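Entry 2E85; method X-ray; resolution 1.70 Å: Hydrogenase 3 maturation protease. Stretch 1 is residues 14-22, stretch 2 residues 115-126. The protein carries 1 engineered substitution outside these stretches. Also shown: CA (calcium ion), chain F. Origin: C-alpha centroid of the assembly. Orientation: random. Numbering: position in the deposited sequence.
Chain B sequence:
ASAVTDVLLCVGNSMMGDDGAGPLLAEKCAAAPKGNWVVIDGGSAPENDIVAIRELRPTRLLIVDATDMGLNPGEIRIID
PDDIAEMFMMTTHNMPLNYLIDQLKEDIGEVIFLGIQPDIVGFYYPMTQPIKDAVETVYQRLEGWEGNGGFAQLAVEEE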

ATOM      1  N   SER B  14      -3.781  16.706 -11.997  1.00 13.72           N
ATOM      2  CA  SER B  14      -4.119  17.644 -13.072  1.00 15.01           C
ATOM      3  C   SER B  14      -2.987  18.636 -13.287  1.00 14.96           C
ATOM      4  O   SER B  14      -2.952  19.321 -14.317  1.00 15.79           O
ATOM      5  CB  SER B  14      -5.379  18.468 -12.798  1.00 15.98           C
ATOM      6  OG  SER B  14      -6.552  17.686 -12.642  1.00 19.60           O
ATOM      7  N   MET B  15      -2.096  18.747 -12.304  1.00 15.05           N
ATOM      8  CA  MET B  15      -0.929  19.626 -12.426  1.00 15.34           C
ATOM      9  C   MET B  15       0.260  18.922 -13.078  1.00 13.91           C
ATOM     10  O   MET B  15       1.385  19.435 -13.040  1.00 15.42           O
ATOM     11  CB  MET B  15      -0.560  20.234 -11.064  1.00 16.18           C
ATOM     12  CG  MET B  15      -1.630  21.188 -10.482  1.00 20.34           C
ATOM     13  SD  MET B  15      -2.018  22.596 -11.564  1.00 22.91           S
ATOM     14  CE  MET B  15      -3.651  22.161 -12.166  1.00 26.97           C
ATOM     15  N   MET B  16       0.024  17.750 -13.682  1.00 11.90           N
ATOM     16  CA  MET B  16       1.114  16.993 -14.309  1.00 11.53           C
ATOM     17  C   MET B  16       0.811  16.593 -15.761  1.00 10.02           C
ATOM     18  O   MET B  16       1.115  15.469 -16.192  1.00 10.54           O
ATOM     19  CB  MET B  16       1.525  15.807 -13.434  1.00 11.13           C
ATOM     20  CG  MET B  16       2.242  16.198 -12.122  1.00 13.01           C
ATOM     21  SD  MET B  16       3.923  16.927 -12.330  1.00  7.94           S
ATOM     22  CE  MET B  16       4.850  15.508 -12.715  1.00 15.54           C
ATOM     23  N   GLY B  17       0.218  17.530 -16.505  1.00  9.87           N
ATOM     24  CA  GLY B  17      -0.028  17.336 -17.946  1.00  9.17           C
ATOM     25  C   GLY B  17      -0.950  16.156 -18.217  1.00  9.08           C
ATOM     26  O   GLY B  17      -2.072  16.097 -17.685  1.00  7.62           O
ATOM     27  N   ASP B  18      -0.504  15.235 -19.071  1.00  8.70           N
ATOM     28  CA  ASP B  18      -1.333  14.086 -19.417  1.00  8.84           C
ATOM     29  C   ASP B  18      -1.625  13.168 -18.226  1.00  9.36           C
ATOM     30  O   ASP B  18      -2.571  12.380 -18.301  1.00  8.67           O
ATOM     31  CB  ASP B  18      -0.731  13.281 -20.580  1.00  9.07           C
ATOM     32  CG  ASP B  18      -0.867  13.986 -21.927  1.00  9.16           C
ATOM     33  OD1 ASP B  18      -1.787  14.824 -22.073  1.00 11.23           O
ATOM     34  OD2 ASP B  18      -0.032  13.677 -22.835  1.00  8.23           O
ATOM     35  N   ASP B  19      -0.847  13.278 -17.143  1.00  8.05           N
ATOM     36  CA  ASP B  19      -1.210  12.564 -15.899  1.00  9.10           C
ATOM     37  C   ASP B  19      -2.561  13.002 -15.330  1.00  8.49           C
ATOM     38  O   ASP B  19      -3.078  12.366 -14.380  1.00  9.00           O
ATOM     39  CB  ASP B  19      -0.137  12.702 -14.819  1.00  9.69           C
ATOM     40  CG  ASP B  19      -0.303  11.650 -13.743  1.00 11.99           C
ATOM     41  OD1 ASP B  19      -0.487  10.481 -14.143  1.00 16.53           O
ATOM     42  OD2 ASP B  19      -0.322  11.983 -12.541  1.00 16.81           O
ATOM     43  N   GLY B  20      -3.122  14.083 -15.882  1.00  7.66           N
ATOM     44  CA  GLY B  20      -4.448  14.581 -15.492  1.00  8.82           C
ATOM     45  C   GLY B  20      -5.631  13.784 -16.023  1.00  8.76           C
ATOM     46  O   GLY B  20      -6.773  14.158 -15.795  1.00  8.71           O
ATOM     47  N   ALA B  21      -5.358  12.680 -16.723  1.00  8.56           N
ATOM     48  CA  ALA B  21      -6.434  11.961 -17.407  1.00  9.28           C
ATOM     49  C   ALA B  21      -7.496  11.517 -16.394  1.00  9.92           C
ATOM     50  O   ALA B  21      -8.709  11.664 -16.632  1.00 10.29           O
ATOM     51  CB  ALA B  21      -5.887  10.790 -18.151  1.00  8.90           C
ATOM     52  N   GLY B  22      -7.040  10.998 -15.263  1.00  9.53           N
ATOM     53  CA  GLY B  22      -7.973  10.503 -14.232  1.00 10.06           C
ATOM     54  C   GLY B  22      -8.845  11.626 -13.666  1.00  9.18           C
ATOM     55  O   GLY B  22     -10.054  11.535 -13.683  1.00  9.32           O
TER
HETATM   56 CA    CA F1004      -0.825   8.323 -13.307  1.00 19.65          CA
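Stretch 2 (115-126) GIQPDIVGFYYP

A buried carboxylate can organise a neighbouring loop by accepting hydrogen bonds from consecutive backbone amides, and the hydrogenase 3 maturation protease offers a clear example. Stretch 2 leaves a strand at Ile 116 and runs on without regular secondary structure, mostly extended but kinked at Asp 119, and ends in a type II turn from Gly 122 to Tyr 125, closed by Tyr 125 N to Gly 122 O at 3.1 Å. It runs broadly antiparallel to stretch 1, from Ala 21 beside Ile 116 to Met 15 beside Tyr 124, although the turn brings Tyr 125 back over Gly 17, with Gly 17 CA 4.3 Å from Tyr 125 CA.

Asp 18, with the largest covered area, anchors the middle. Its OD2 accepts hydrogen bonds from Asp 119 N and Ile 120 N, both at 2.9 Å, while its own backbone N donates to Ile 120 O, also at 2.9 Å. Side chain and main chain thus grip the same short segment, and Pro 118 CB packs 3.6 Å from Asp 18 CB.

Met 16 and Met 15 carry the contact onward to the turn. Met 16 SD rests 4.1 Å from Phe 123 CB, and its CE lies 4.1 Å from Val 121 CG1. Met 15 O accepts a hydrogen bond from Tyr 124 N at 2.9 Å, nearly straight at 165°, and Phe 123 CA also approaches that oxygen, at 3.3 Å. Met 15 SD sits obliquely to the Tyr 124 ring, 4.6 Å from its centroid.

Between these anchors, Gly 17 permits close backbone approach: its CA is 3.2 Å from Tyr 125 O, and a CB there would clash with Ile 120 CD1 and Tyr 125 CB. Its positive phi, 62°, independently favours glycine. At the far end, Ala 21 CB meets Ile 116 CD1 at 4.0 Å.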

ATOM      1  N   GLY B 115      -5.553   1.585 -18.117  1.00  7.17           N
ATOM      2  CA  GLY B 115      -4.462   2.527 -18.332  1.00  8.24           C
ATOM      3  C   GLY B 115      -4.729   3.313 -19.596  1.00  9.02           C
ATOM      4  O   GLY B 115      -5.273   2.791 -20.587  1.00  8.42           O
ATOM      5  N   ILE B 116      -4.330   4.569 -19.564  1.00  8.71           N
ATOM      6  CA  ILE B 116      -4.363   5.427 -20.735  1.00  9.18           C
ATOM      7  C   ILE B 116      -2.935   5.907 -20.913  1.00  9.01           C
ATOM      8  O   ILE B 116      -2.340   6.456 -19.948  1.00  7.51           O
ATOM      9  CB  ILE B 116      -5.215   6.694 -20.502  1.00 10.67           C
ATOM     10  CG1 ILE B 116      -6.669   6.332 -20.271  1.00 10.01           C
ATOM     11  CG2 ILE B 116      -5.046   7.706 -21.657  1.00 10.75           C
ATOM     12  CD1 ILE B 116      -7.527   7.449 -19.681  1.00 14.79           C
ATOM     13  N   GLN B 117      -2.413   5.764 -22.133  1.00  8.25           N
ATOM     14  CA  GLN B 117      -1.038   6.192 -22.423  1.00  7.34           C
ATOM     15  C   GLN B 117      -0.887   7.701 -22.469  1.00  7.35           C
ATOM     16  O   GLN B 117      -1.468   8.350 -23.331  1.00  7.87           O
ATOM     17  CB  GLN B 117      -0.581   5.616 -23.754  1.00  8.35           C
ATOM     18  CG  GLN B 117       0.829   6.074 -24.132  1.00  7.69           C
ATOM     19  CD  GLN B 117       1.863   5.393 -23.344  1.00  7.67           C
ATOM     20  OE1 GLN B 117       1.853   4.165 -23.240  1.00  9.06           O
ATOM     21  NE2 GLN B 117       2.791   6.157 -22.789  1.00 11.90           N
ATOM     22  N   PRO B 118      -0.067   8.265 -21.559  1.00  7.74           N
ATOM     23  CA  PRO B 118       0.238   9.686 -21.694  1.00  7.88           C
ATOM     24  C   PRO B 118       1.316   9.948 -22.721  1.00  8.96           C
ATOM     25  O   PRO B 118       2.075   9.035 -23.128  1.00  9.14           O
ATOM     26  CB  PRO B 118       0.770  10.067 -20.315  1.00  7.51           C
ATOM     27  CG  PRO B 118       1.454   8.856 -19.841  1.00  8.99           C
ATOM     28  CD  PRO B 118       0.536   7.700 -20.336  1.00  7.58           C
ATOM     29  N   ASP B 119       1.381  11.204 -23.129  1.00  8.94           N
ATOM     30  CA  ASP B 119       2.473  11.674 -23.942  1.00  8.10           C
ATOM     31  C   ASP B 119       3.416  12.498 -23.127  1.00  9.98           C
ATOM     32  O   ASP B 119       4.599  12.156 -22.987  1.00 10.81           O
ATOM     33  CB  ASP B 119       1.993  12.495 -25.126  1.00  8.39           C
ATOM     34  CG  ASP B 119       3.105  12.668 -26.187  1.00 10.36           C
ATOM     35  OD1 ASP B 119       4.194  12.087 -25.921  1.00  9.57           O
ATOM     36  OD2 ASP B 119       2.883  13.389 -27.197  1.00 10.31           O
ATOM     37  N   ILE B 120       2.908  13.608 -22.621  1.00  8.83           N
ATOM     38  CA  ILE B 120       3.761  14.524 -21.854  1.00 10.15           C
ATOM     39  C   ILE B 120       3.288  14.552 -20.408  1.00  9.68           C
ATOM     40  O   ILE B 120       2.098  14.711 -20.111  1.00  9.61           O
ATOM     41  CB  ILE B 120       3.831  15.964 -22.481  1.00 10.27           C
ATOM     42  CG1 ILE B 120       2.457  16.670 -22.412  1.00 11.04           C
ATOM     43  CG2 ILE B 120       4.478  15.910 -23.927  1.00 10.67           C
ATOM     44  CD1 ILE B 120       2.096  17.295 -21.112  1.00 14.79           C
ATOM     45  N   VAL B 121       4.251  14.436 -19.499  1.00 11.56           N
ATOM     46  CA  VAL B 121       3.961  14.457 -18.062  1.00 11.80           C
ATOM     47  C   VAL B 121       4.985  15.335 -17.414  1.00 12.00           C
ATOM     48  O   VAL B 121       6.173  15.031 -17.431  1.00 12.49           O
ATOM     49  CB  VAL B 121       4.009  13.030 -17.438  1.00 11.97           C
ATOM     50  CG1 VAL B 121       3.831  13.086 -15.896  1.00 12.28           C
ATOM     51  CG2 VAL B 121       2.951  12.089 -18.090  1.00 12.57           C
ATOM     52  N   GLY B 122       4.518  16.425 -16.818  1.00 12.49           N
ATOM     53  CA  GLY B 122       5.390  17.412 -16.220  1.00 12.67           C
ATOM     54  C   GLY B 122       4.573  18.515 -15.597  1.00 12.94           C
ATOM     55  O   GLY B 122       3.418  18.749 -15.972  1.00 11.77           O
ATOM     56  N   PHE B 123       5.204  19.201 -14.647  1.00 13.86           N
ATOM     57  CA  PHE B 123       4.529  20.196 -13.846  1.00 15.36           C
ATOM     58  C   PHE B 123       3.977  21.346 -14.673  1.00 15.52           C
ATOM     59  O   PHE B 123       4.730  22.041 -15.387  1.00 15.60           O
ATOM     60  CB  PHE B 123       5.450  20.717 -12.743  1.00 15.59           C
ATOM     61  CG  PHE B 123       4.778  21.672 -11.815  1.00 17.39           C
ATOM     62  CD1 PHE B 123       3.807  21.225 -10.920  1.00 19.87           C
ATOM     63  CD2 PHE B 123       5.102  23.029 -11.841  1.00 19.84           C
ATOM     64  CE1 PHE B 123       3.165  22.104 -10.064  1.00 21.83           C
ATOM     65  CE2 PHE B 123       4.474  23.923 -10.980  1.00 20.95           C
ATOM     66  CZ  PHE B 123       3.505  23.456 -10.080  1.00 21.18           C
ATOM     67  N   TYR B 124       2.664  21.548 -14.567  1.00 15.99           N
ATOM     68  CA  TYR B 124       1.962  22.621 -15.289  1.00 17.04           C
ATOM     69  C   TYR B 124       1.908  22.456 -16.825  1.00 15.93           C
ATOM     70  O   TYR B 124       1.562  23.403 -17.550  1.00 15.65           O
ATOM     71  CB  TYR B 124       2.558  23.991 -14.936  1.00 19.94           C
ATOM     72  CG  TYR B 124       1.812  24.836 -13.922  1.00 23.37           C
ATOM     73  CD1 TYR B 124       1.676  24.430 -12.602  1.00 26.89           C
ATOM     74  CD2 TYR B 124       1.289  26.080 -14.288  1.00 27.69           C
ATOM     75  CE1 TYR B 124       1.023  25.237 -11.665  1.00 27.82           C
ATOM     76  CE2 TYR B 124       0.632  26.887 -13.368  1.00 27.74           C
ATOM     77  CZ  TYR B 124       0.503  26.461 -12.061  1.00 26.89           C
ATOM     78  OH  TYR B 124      -0.145  27.271 -11.145  1.00 29.15           O
ATOM     79  N   TYR B 125       2.209  21.257 -17.325  1.00 14.34           N
ATOM     80  CA  TYR B 125       2.035  20.974 -18.753  1.00 14.16           C
ATOM     81  C   TYR B 125       0.533  20.922 -19.091  1.00 13.58           C
ATOM     82  O   TYR B 125      -0.299  20.544 -18.233  1.00 14.07           O
ATOM     83  CB  TYR B 125       2.635  19.611 -19.101  1.00 13.67           C
ATOM     84  CG  TYR B 125       4.149  19.506 -19.112  1.00 14.20           C
ATOM     85  CD1 TYR B 125       4.980  20.572 -18.688  1.00 14.81           C
ATOM     86  CD2 TYR B 125       4.758  18.338 -19.557  1.00 13.37           C
ATOM     87  CE1 TYR B 125       6.361  20.436 -18.689  1.00 14.55           C
ATOM     88  CE2 TYR B 125       6.131  18.192 -19.555  1.00 15.52           C
ATOM     89  CZ  TYR B 125       6.932  19.258 -19.142  1.00 14.79           C
ATOM     90  OH  TYR B 125       8.307  19.092 -19.135  1.00 16.58           O
ATOM     91  N   PRO B 126       0.171  21.249 -20.348  1.00 13.19           N
ATOM     92  CA  PRO B 126      -1.198  21.066 -20.798  1.00 12.92           C
ATOM     93  C   PRO B 126      -1.436  19.575 -21.044  1.00 11.82           C
ATOM     94  O   PRO B 126      -0.468  18.801 -21.083  1.00 12.72           O
ATOM     95  CB  PRO B 126      -1.223  21.829 -22.123  1.00 14.10           C
ATOM     96  CG  PRO B 126       0.191  21.678 -22.648  1.00 13.71           C
ATOM     97  CD  PRO B 126       1.029  21.811 -21.416  1.00 13.55           C
TER
HETATM   98  O   HOH W   1       0.237   6.392 -12.328  1.00 36.07           O
HETATM   99  O   HOH W   2      -0.688   7.985 -10.894  1.00 13.31           O
HETATM  100  O   HOH W   3       1.406   8.408 -13.582  1.00 26.83           O